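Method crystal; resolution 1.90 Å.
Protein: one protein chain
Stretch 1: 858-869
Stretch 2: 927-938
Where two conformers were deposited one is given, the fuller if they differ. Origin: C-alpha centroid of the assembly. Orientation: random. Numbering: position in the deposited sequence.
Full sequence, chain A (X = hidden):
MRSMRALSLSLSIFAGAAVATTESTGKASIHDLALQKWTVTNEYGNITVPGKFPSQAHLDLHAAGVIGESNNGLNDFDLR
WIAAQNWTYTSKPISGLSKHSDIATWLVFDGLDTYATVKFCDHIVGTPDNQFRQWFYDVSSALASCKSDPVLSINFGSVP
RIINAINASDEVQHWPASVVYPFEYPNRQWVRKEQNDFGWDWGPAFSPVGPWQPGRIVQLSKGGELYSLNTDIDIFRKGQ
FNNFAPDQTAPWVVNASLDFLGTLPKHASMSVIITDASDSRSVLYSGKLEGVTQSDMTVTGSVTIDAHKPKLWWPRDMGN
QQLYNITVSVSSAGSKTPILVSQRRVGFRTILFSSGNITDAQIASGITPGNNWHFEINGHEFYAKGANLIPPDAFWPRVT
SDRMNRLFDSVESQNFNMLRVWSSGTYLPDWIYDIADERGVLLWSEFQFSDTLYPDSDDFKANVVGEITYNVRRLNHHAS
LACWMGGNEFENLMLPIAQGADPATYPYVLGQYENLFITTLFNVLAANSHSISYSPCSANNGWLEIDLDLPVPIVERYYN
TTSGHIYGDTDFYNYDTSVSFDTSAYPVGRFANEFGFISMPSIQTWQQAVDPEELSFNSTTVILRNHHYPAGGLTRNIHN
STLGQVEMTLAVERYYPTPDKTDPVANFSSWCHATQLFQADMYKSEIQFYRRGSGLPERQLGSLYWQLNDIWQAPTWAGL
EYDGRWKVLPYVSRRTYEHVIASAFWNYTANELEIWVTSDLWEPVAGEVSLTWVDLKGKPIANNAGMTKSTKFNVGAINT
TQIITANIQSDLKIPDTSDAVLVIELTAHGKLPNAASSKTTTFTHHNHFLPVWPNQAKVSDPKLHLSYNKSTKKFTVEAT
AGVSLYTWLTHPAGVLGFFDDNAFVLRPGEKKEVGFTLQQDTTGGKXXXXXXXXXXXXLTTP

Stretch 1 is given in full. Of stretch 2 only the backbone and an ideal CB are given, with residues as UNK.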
ATOM      1  N   LYS A 858      -8.811 -34.725  15.712  1.00 49.92           N
ATOM      2  CA  LYS A 858      -7.713 -34.592  16.666  1.00 51.15           C
ATOM      3  C   LYS A 858      -6.314 -34.642  15.991  1.00 50.69           C
ATOM      4  O   LYS A 858      -5.517 -35.540  16.259  1.00 51.72           O
ATOM      5  CB  LYS A 858      -7.852 -35.668  17.750  1.00 54.83           C
ATOM      6  CG  LYS A 858      -7.367 -35.228  19.119  1.00 58.71           C
ATOM      7  CD  LYS A 858      -7.353 -36.373  20.145  1.00 61.69           C
ATOM      8  CE  LYS A 858      -6.036 -37.131  20.183  1.00 63.01           C
ATOM      9  NZ  LYS A 858      -5.886 -38.096  19.055  1.00 66.13           N
ATOM     10  N   VAL A 859      -6.020 -33.670  15.129  1.00 46.76           N
ATOM     11  CA  VAL A 859      -4.724 -33.584  14.472  1.00 44.71           C
ATOM     12  C   VAL A 859      -3.611 -33.184  15.443  1.00 46.05           C
ATOM     13  O   VAL A 859      -3.825 -32.423  16.405  1.00 44.36           O
ATOM     14  CB  VAL A 859      -4.710 -32.596  13.273  1.00 46.87           C
ATOM     15  CG1 VAL A 859      -5.386 -33.219  12.051  1.00 44.95           C
ATOM     16  CG2 VAL A 859      -5.383 -31.274  13.617  1.00 46.36           C
ATOM     17  N   SER A 860      -2.420 -33.700  15.179  1.00 44.62           N
ATOM     18  CA  SER A 860      -1.259 -33.348  15.945  1.00 44.42           C
ATOM     19  C   SER A 860      -0.239 -32.806  14.959  1.00 43.25           C
ATOM     20  O   SER A 860      -0.396 -32.929  13.759  1.00 43.55           O
ATOM     21  CB  SER A 860      -0.730 -34.580  16.714  1.00 44.74           C
ATOM     22  OG  SER A 860      -0.416 -35.658  15.843  1.00 47.16           O
ATOM     23  N   ASP A 861       0.816 -32.226  15.463  1.00 42.72           N
ATOM     24  CA  ASP A 861       1.852 -31.705  14.575  1.00 43.67           C
ATOM     25  C   ASP A 861       2.429 -32.850  13.718  1.00 42.90           C
ATOM     26  O   ASP A 861       3.127 -33.730  14.235  1.00 42.69           O
ATOM     27  CB  ASP A 861       2.948 -31.039  15.415  1.00 45.26           C
ATOM     28  CG  ASP A 861       3.953 -30.313  14.573  1.00 47.04           C
ATOM     29  OD1 ASP A 861       3.967 -30.500  13.332  1.00 45.42           O
ATOM     30  OD2 ASP A 861       4.744 -29.573  15.171  1.00 48.53           O
ATOM     31  N   PRO A 862       2.151 -32.847  12.406  1.00 40.97           N
ATOM     32  CA  PRO A 862       2.717 -33.838  11.496  1.00 42.19           C
ATOM     33  C   PRO A 862       4.202 -33.641  11.209  1.00 41.90           C
ATOM     34  O   PRO A 862       4.796 -34.472  10.540  1.00 43.87           O
ATOM     35  CB  PRO A 862       1.923 -33.608  10.201  1.00 42.79           C
ATOM     36  CG  PRO A 862       1.647 -32.131  10.229  1.00 42.78           C
ATOM     37  CD  PRO A 862       1.396 -31.806  11.676  1.00 42.31           C
ATOM     38  N   LYS A 863       4.780 -32.553  11.674  1.00 43.24           N
ATOM     39  CA  LYS A 863       6.202 -32.276  11.458  1.00 45.25           C
ATOM     40  C   LYS A 863       6.576 -32.431   9.995  1.00 43.13           C
ATOM     41  O   LYS A 863       7.273 -33.357   9.622  1.00 42.77           O
ATOM     42  CB  LYS A 863       7.068 -33.192  12.345  1.00 48.41           C
ATOM     43  CG  LYS A 863       6.777 -32.997  13.825  1.00 51.37           C
ATOM     44  CD  LYS A 863       8.055 -32.798  14.618  1.00 56.40           C
ATOM     45  CE  LYS A 863       7.769 -32.481  16.077  1.00 58.77           C
ATOM     46  NZ  LYS A 863       7.017 -31.201  16.209  1.00 59.95           N
ATOM     47  N   LEU A 864       6.082 -31.509   9.165  1.00 41.38           N
ATOM     48  CA  LEU A 864       6.260 -31.580   7.736  1.00 40.25           C
ATOM     49  C   LEU A 864       7.670 -31.165   7.376  1.00 41.70           C
ATOM     50  O   LEU A 864       8.216 -30.260   7.990  1.00 42.90           O
ATOM     51  CB  LEU A 864       5.280 -30.642   7.018  1.00 40.44           C
ATOM     52  CG  LEU A 864       3.802 -31.014   6.978  1.00 38.98           C
ATOM     53  CD1 LEU A 864       2.986 -29.802   6.600  1.00 39.23           C
ATOM     54  CD2 LEU A 864       3.575 -32.118   5.964  1.00 39.43           C
ATOM     55  N   HIS A 865       8.267 -31.885   6.472  1.00 42.38           N
ATOM     56  CA  HIS A 865       9.533 -31.452   5.823  0.50 44.52           C
ATOM     57  C   HIS A 865       9.362 -31.130   4.273  1.00 44.55           C
ATOM     58  O   HIS A 865       8.621 -31.744   3.465  1.00 44.76           O
ATOM     59  CB  HIS A 865      10.606 -32.555   5.911  0.50 46.12           C
ATOM     60  CG  HIS A 865      11.221 -32.745   7.269  0.50 48.05           C
ATOM     61  ND1 HIS A 865      10.499 -33.132   8.376  0.50 48.90           N
ATOM     62  CD2 HIS A 865      12.509 -32.647   7.683  0.50 49.79           C
ATOM     63  CE1 HIS A 865      11.310 -33.253   9.412  0.50 49.95           C
ATOM     64  NE2 HIS A 865      12.538 -32.970   9.017  0.50 49.28           N
ATOM     65  N   LEU A 866      10.054 -30.073   3.894  1.00 44.76           N
ATOM     66  CA  LEU A 866       9.894 -29.605   2.537  1.00 43.85           C
ATOM     67  C   LEU A 866      11.266 -29.322   1.975  1.00 44.49           C
ATOM     68  O   LEU A 866      12.102 -28.736   2.659  1.00 45.09           O
ATOM     69  CB  LEU A 866       9.032 -28.325   2.531  1.00 43.78           C
ATOM     70  CG  LEU A 866       8.770 -27.626   1.198  1.00 42.85           C
ATOM     71  CD1 LEU A 866       7.900 -28.495   0.332  1.00 42.85           C
ATOM     72  CD2 LEU A 866       8.125 -26.243   1.386  1.00 44.22           C
ATOM     73  N   SER A 867      11.497 -29.768   0.748  1.00 43.88           N
ATOM     74  CA  SER A 867      12.769 -29.508   0.065  1.00 45.66           C
ATOM     75  C   SER A 867      12.511 -29.387  -1.407  1.00 44.17           C
ATOM     76  O   SER A 867      11.475 -29.846  -1.905  1.00 42.67           O
ATOM     77  CB  SER A 867      13.787 -30.638   0.334  1.00 48.50           C
ATOM     78  OG  SER A 867      13.217 -31.910   0.108  1.00 47.82           O
ATOM     79  N   TYR A 868      13.457 -28.777  -2.103  1.00 42.77           N
ATOM     80  CA  TYR A 868      13.343 -28.616  -3.537  1.00 43.65           C
ATOM     81  C   TYR A 868      14.549 -29.210  -4.255  1.00 43.80           C
ATOM     82  O   TYR A 868      15.689 -29.052  -3.799  1.00 43.28           O
ATOM     83  CB  TYR A 868      13.229 -27.136  -3.916  1.00 42.61           C
ATOM     84  CG  TYR A 868      13.021 -26.905  -5.396  1.00 41.20           C
ATOM     85  CD1 TYR A 868      11.812 -27.224  -6.006  1.00 40.61           C
ATOM     86  CD2 TYR A 868      14.023 -26.338  -6.176  1.00 41.78           C
ATOM     87  CE1 TYR A 868      11.611 -27.007  -7.376  1.00 41.31           C
ATOM     88  CE2 TYR A 868      13.823 -26.098  -7.539  1.00 43.00           C
ATOM     89  CZ  TYR A 868      12.631 -26.444  -8.122  1.00 41.03           C
ATOM     90  OH  TYR A 868      12.447 -26.221  -9.433  1.00 43.64           O
ATOM     91  N   ASN A 869      14.276 -29.869  -5.377  1.00 43.26           N
ATOM     92  CA  ASN A 869      15.325 -30.515  -6.178  1.00 45.13           C
ATOM     93  C   ASN A 869      15.417 -29.772  -7.487  1.00 44.82           C
ATOM     94  O   ASN A 869      14.491 -29.791  -8.275  1.00 44.06           O
ATOM     95  CB  ASN A 869      15.012 -31.996  -6.395  1.00 44.35           C
ATOM     96  CG  ASN A 869      16.146 -32.741  -7.096  1.00 46.75           C
ATOM     97  OD1 ASN A 869      16.547 -32.375  -8.201  1.00 45.68           O
ATOM     98  ND2 ASN A 869      16.669 -33.802  -6.445  1.00 46.34           N
ATOM     99  N   UNK A 927      12.687 -17.975  -5.710  1.00 40.70           N
ATOM    100  CA  UNK A 927      11.333 -18.239  -5.186  1.00 41.06           C
ATOM    101  C   UNK A 927      11.134 -19.605  -4.546  1.00 43.65           C
ATOM    102  O   UNK A 927      10.242 -19.780  -3.687  1.00 43.43           O
ATOM    103  CB  UNK A 927      10.318 -18.089  -6.321  1.00 41.06           C
ATOM    104  N   UNK A 928      11.902 -20.599  -5.016  1.00 44.54           N
ATOM    105  CA  UNK A 928      11.797 -21.986  -4.519  1.00 46.20           C
ATOM    106  C   UNK A 928      12.151 -22.075  -3.035  1.00 44.48           C
ATOM    107  O   UNK A 928      11.528 -22.823  -2.301  1.00 45.08           O
ATOM    108  CB  UNK A 928      12.712 -22.911  -5.324  1.00 46.20           C
ATOM    109  N   UNK A 929      13.114 -21.261  -2.618  1.00 44.24           N
ATOM    110  CA  UNK A 929      13.518 -21.137  -1.224  1.00 48.11           C
ATOM    111  C   UNK A 929      12.496 -20.434  -0.338  1.00 46.96           C
ATOM    112  O   UNK A 929      12.605 -20.519   0.877  1.00 45.02           O
ATOM    113  CB  UNK A 929      14.848 -20.385  -1.148  1.00 48.11           C
ATOM    114  N   UNK A 930      11.558 -19.699  -0.945  1.00 44.32           N
ATOM    115  CA  UNK A 930      10.554 -18.932  -0.195  1.00 45.37           C
ATOM    116  C   UNK A 930       9.244 -19.685  -0.154  1.00 41.83           C
ATOM    117  O   UNK A 930       8.304 -19.242   0.472  1.00 41.90           O
ATOM    118  CB  UNK A 930      10.346 -17.548  -0.814  1.00 45.37           C
ATOM    119  N   UNK A 931       9.169 -20.830  -0.813  1.00 39.35           N
ATOM    120  CA  UNK A 931       7.916 -21.608  -0.761  1.00 36.24           C
ATOM    121  C   UNK A 931       7.770 -22.154   0.636  1.00 36.04           C
ATOM    122  O   UNK A 931       8.773 -22.557   1.226  1.00 34.60           O
ATOM    123  CB  UNK A 931       7.900 -22.739  -1.791  1.00 36.24           C
ATOM    124  N   UNK A 932       6.524 -22.284   1.150  1.00 33.82           N
ATOM    125  CA  UNK A 932       6.312 -22.795   2.490  1.00 33.71           C
ATOM    126  C   UNK A 932       5.251 -23.885   2.389  1.00 32.79           C
ATOM    127  O   UNK A 932       4.577 -23.974   1.359  1.00 31.55           O
ATOM    128  CB  UNK A 932       5.896 -21.687   3.459  1.00 33.71           C
ATOM    129  N   UNK A 933       5.188 -24.739   3.403  1.00 32.47           N
ATOM    130  CA  UNK A 933       4.144 -25.795   3.491  1.00 32.62           C
ATOM    131  C   UNK A 933       3.447 -25.741   4.843  1.00 33.11           C
ATOM    132  O   UNK A 933       4.039 -25.356   5.837  1.00 32.85           O
ATOM    133  CB  UNK A 933       4.750 -27.183   3.276  1.00 32.62           C
ATOM    134  N   UNK A 934       2.175 -26.165   4.913  1.00 32.75           N
ATOM    135  CA  UNK A 934       1.478 -26.096   6.166  1.00 32.81           C
ATOM    136  C   UNK A 934       0.371 -27.090   6.038  1.00 33.11           C
ATOM    137  O   UNK A 934       0.228 -27.686   4.978  1.00 31.70           O
ATOM    138  CB  UNK A 934       0.971 -24.690   6.492  1.00 32.81           C
ATOM    139  N   UNK A 935      -0.372 -27.256   7.132  1.00 33.09           N
ATOM    140  CA  UNK A 935      -1.556 -28.151   7.154  1.00 32.66           C
ATOM    141  C   UNK A 935      -2.655 -27.620   8.065  1.00 32.53           C
ATOM    142  O   UNK A 935      -2.542 -26.607   8.735  1.00 33.06           O
ATOM    143  CB  UNK A 935      -1.154 -29.555   7.611  1.00 32.66           C
ATOM    144  N   UNK A 936      -3.734 -28.372   8.173  1.00 33.11           N
ATOM    145  CA  UNK A 936      -4.787 -27.982   9.051  1.00 33.56           C
ATOM    146  C   UNK A 936      -4.297 -27.678  10.449  1.00 34.89           C
ATOM    147  O   UNK A 936      -4.805 -26.744  11.118  1.00 34.76           O
ATOM    148  CB  UNK A 936      -5.855 -29.077   9.093  1.00 33.56           C
ATOM    149  N   UNK A 937      -3.351 -28.487  10.933  1.00 36.81           N
ATOM    150  CA  UNK A 937      -2.778 -28.300  12.270  1.00 38.89           C
ATOM    151  C   UNK A 937      -2.347 -26.870  12.510  1.00 39.81           C
ATOM    152  O   UNK A 937      -2.502 -26.327  13.597  1.00 39.61           O
ATOM    153  CB  UNK A 937      -1.583 -29.234  12.472  1.00 38.89           C
ATOM    154  N   UNK A 938      -1.812 -26.237  11.477  1.00 41.01           N
ATOM    155  CA  UNK A 938      -1.219 -24.913  11.679  1.00 42.20           C
ATOM    156  C   UNK A 938      -2.278 -23.814  11.892  1.00 42.45           C
ATOM    157  O   UNK A 938      -1.954 -22.774  12.429  1.00 41.61           O
ATOM    158  CB  UNK A 938      -0.342 -24.556  10.478  1.00 42.20           C
TER

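Stretch 1 presents a strand, 864-869, whose alternate side chains Leu864, Leu866 and Tyr868 point toward stretch 2, preceded by a loop that offers Val859, Pro862 and exposed backbone. Strand 932-934 runs roughly antiparallel to it at 155°, with a closest axial approach of 7.7 Å. No hydrogen bond crosses between the stretches, so the contact rests on the packing of side chains against each other and against backbone.

At position 927, CA-to-CB points sideways and the ideal CB has nothing of stretch 1 within 5.5 Å; stretch 1 sets little constraint. The residue is Trp927, whose closest approach, CZ2 to Tyr868 OH, is 5.0 Å.

Position 928 points toward stretch 1, its ideal CB 3.8 Å from Tyr868 CD2. A small or branched side chain able to lay a methyl on the ring would suit: Ala, Val, Thr or Ile. Thr928 (chi1 57°, p) places CG2 3.7 Å from the centroid of the Tyr868 ring and 17° off its normal, a CH-pi contact over the face.

Positions 929 and 930 are free of stretch 1, the first pointing away and the second out of reach, so polar residues are as acceptable as any. They are Glu929 and Gln930; the backbone turns here, with Gln930 N hydrogen-bonded to Trp927 O at 3.0 Å.

At 931 the direction is again toward, with the ideal CB 4.7 Å from Leu866 CD2. An aliphatic side chain of moderate size is favoured, and Val931 brings CG1 to 4.2 Å from Leu866 CD2.

Position 932 points away and could take many residues; it is Thr932.

Position 933 faces two leucines: its ideal CB lies 4.0 Å from Leu866 CD2 and 4.6 Å from Leu864 CD1. Val, Ile or Leu would be reasonable. Val933 (chi1 65°, p) spans both, CG1 3.7 Å from Leu866 CB and CG2 3.9 Å from Leu864 CD1.

Position 934 points away, leaving a long polar chain possible. In Glu934 it is the backbone that meets stretch 1, C lying 3.8 Å from Leu864 CD1.

At 935 the ideal CB points toward stretch 1, 4.3 Å from Leu864 CD1 and 4.6 Å from Pro862 CG, which argues for Ala, Ser, Thr or Val. Ser935 packs OG 3.7 Å from Pro862 CG; the same OG accepts a weak hydrogen bond from the backbone N of 937, 3.4 Å away.

At 936 CA-to-CB points sideways, the ideal CB lying 5.1 Å from Val859 CG2, so an aliphatic chain could reach across. Leu936 does so, CD2 lying 4.4 Å from Val859 CG1.

Position 937 points toward the loop, its ideal CB 4.0 Å from Pro862 CD and 4.1 Å from Ser860 O. A large flat or apolar group could cover this backbone. Trp937 (chi1 164°, t) does: Asp861 CA sits 3.6 Å from the centroid of its five-membered ring, 6° off the normal, while CE3 is 4.2 Å from Val859 CG2.

Position 938 points sideways, leaving the choice open; Asp938 uses OD2 to accept a hydrogen bond from Ser935 N at 3.0 Å, within its own stretch.

Stretch 2, residues 927-938: WTEQVTVESLWD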
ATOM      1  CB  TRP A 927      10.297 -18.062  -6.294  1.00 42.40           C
ATOM      2  CG  TRP A 927      10.406 -19.072  -7.414  1.00 40.37           C
ATOM      3  CD1 TRP A 927      11.219 -19.001  -8.528  1.00 41.18           C
ATOM      4  CD2 TRP A 927       9.697 -20.304  -7.515  1.00 39.76           C
ATOM      5  NE1 TRP A 927      11.044 -20.111  -9.316  1.00 40.08           N
ATOM      6  CE2 TRP A 927      10.119 -20.932  -8.716  1.00 38.66           C
ATOM      7  CE3 TRP A 927       8.730 -20.938  -6.714  1.00 39.47           C
ATOM      8  CZ2 TRP A 927       9.619 -22.159  -9.125  1.00 39.58           C
ATOM      9  CZ3 TRP A 927       8.246 -22.188  -7.120  1.00 38.77           C
ATOM     10  CH2 TRP A 927       8.680 -22.780  -8.312  1.00 38.44           C
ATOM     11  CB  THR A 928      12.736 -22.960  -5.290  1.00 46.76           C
ATOM     12  OG1 THR A 928      14.110 -22.515  -5.203  1.00 46.95           O
ATOM     13  CG2 THR A 928      12.314 -23.023  -6.722  1.00 46.45           C
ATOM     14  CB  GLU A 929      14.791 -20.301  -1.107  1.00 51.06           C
ATOM     15  CG  GLU A 929      15.973 -20.855  -1.862  1.00 54.65           C
ATOM     16  CD  GLU A 929      17.108 -19.846  -1.942  1.00 59.72           C
ATOM     17  OE1 GLU A 929      17.102 -18.865  -1.160  1.00 63.09           O
ATOM     18  OE2 GLU A 929      18.014 -20.032  -2.786  1.00 61.93           O
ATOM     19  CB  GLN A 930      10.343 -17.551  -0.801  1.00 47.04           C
ATOM     20  CG  GLN A 930      11.648 -16.755  -1.014  1.00 52.46           C
ATOM     21  CD  GLN A 930      11.574 -15.811  -2.221  1.00 61.02           C
ATOM     22  OE1 GLN A 930      10.470 -15.532  -2.749  1.00 60.91           O
ATOM     23  NE2 GLN A 930      12.748 -15.323  -2.686  1.00 61.49           N
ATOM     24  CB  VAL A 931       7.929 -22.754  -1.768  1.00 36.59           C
ATOM     25  CG1 VAL A 931       6.703 -23.659  -1.597  1.00 36.37           C
ATOM     26  CG2 VAL A 931       7.994 -22.221  -3.190  1.00 37.18           C
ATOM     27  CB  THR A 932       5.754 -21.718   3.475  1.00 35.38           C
ATOM     28  OG1 THR A 932       4.421 -21.328   3.052  1.00 34.67           O
ATOM     29  CG2 THR A 932       6.653 -20.468   3.527  1.00 36.52           C
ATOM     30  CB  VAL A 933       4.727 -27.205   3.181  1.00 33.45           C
ATOM     31  CG1 VAL A 933       5.749 -27.661   4.212  1.00 34.48           C
ATOM     32  CG2 VAL A 933       3.605 -28.273   3.073  1.00 33.85           C
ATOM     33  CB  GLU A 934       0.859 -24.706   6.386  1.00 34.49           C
ATOM     34  CG  GLU A 934      -0.378 -24.441   5.525  1.00 36.18           C
ATOM     35  CD  GLU A 934      -0.800 -22.992   5.576  1.00 39.55           C
ATOM     36  OE1 GLU A 934       0.012 -22.090   5.156  1.00 39.15           O
ATOM     37  OE2 GLU A 934      -1.930 -22.730   6.067  1.00 39.24           O
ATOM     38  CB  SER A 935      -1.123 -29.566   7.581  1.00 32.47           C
ATOM     39  OG  SER A 935      -0.831 -29.679   8.992  1.00 32.62           O
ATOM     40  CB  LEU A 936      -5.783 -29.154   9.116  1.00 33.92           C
ATOM     41  CG  LEU A 936      -7.140 -28.854   9.700  1.00 35.02           C
ATOM     42  CD1 LEU A 936      -8.008 -27.991   8.788  1.00 34.65           C
ATOM     43  CD2 LEU A 936      -7.827 -30.198   9.965  1.00 35.20           C
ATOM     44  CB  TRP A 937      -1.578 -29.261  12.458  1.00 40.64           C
ATOM     45  CG  TRP A 937      -0.681 -28.922  13.604  1.00 41.74           C
ATOM     46  CD1 TRP A 937       0.531 -28.268  13.544  1.00 40.92           C
ATOM     47  CD2 TRP A 937      -0.936 -29.178  14.978  1.00 42.32           C
ATOM     48  NE1 TRP A 937       1.032 -28.115  14.793  1.00 43.49           N
ATOM     49  CE2 TRP A 937       0.157 -28.657  15.701  1.00 44.14           C
ATOM     50  CE3 TRP A 937      -1.986 -29.791  15.670  1.00 43.61           C
ATOM     51  CZ2 TRP A 937       0.248 -28.736  17.099  1.00 46.31           C
ATOM     52  CZ3 TRP A 937      -1.910 -29.872  17.065  1.00 47.17           C
ATOM     53  CH2 TRP A 937      -0.789 -29.346  17.770  1.00 47.01           C
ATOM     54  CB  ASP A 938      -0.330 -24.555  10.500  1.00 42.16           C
ATOM     55  CG  ASP A 938       0.901 -25.406  10.459  1.00 42.98           C
ATOM     56  OD1 ASP A 938       1.709 -25.306  11.395  1.00 43.48           O
ATOM     57  OD2 ASP A 938       1.046 -26.189   9.509  1.00 40.82           O
TER
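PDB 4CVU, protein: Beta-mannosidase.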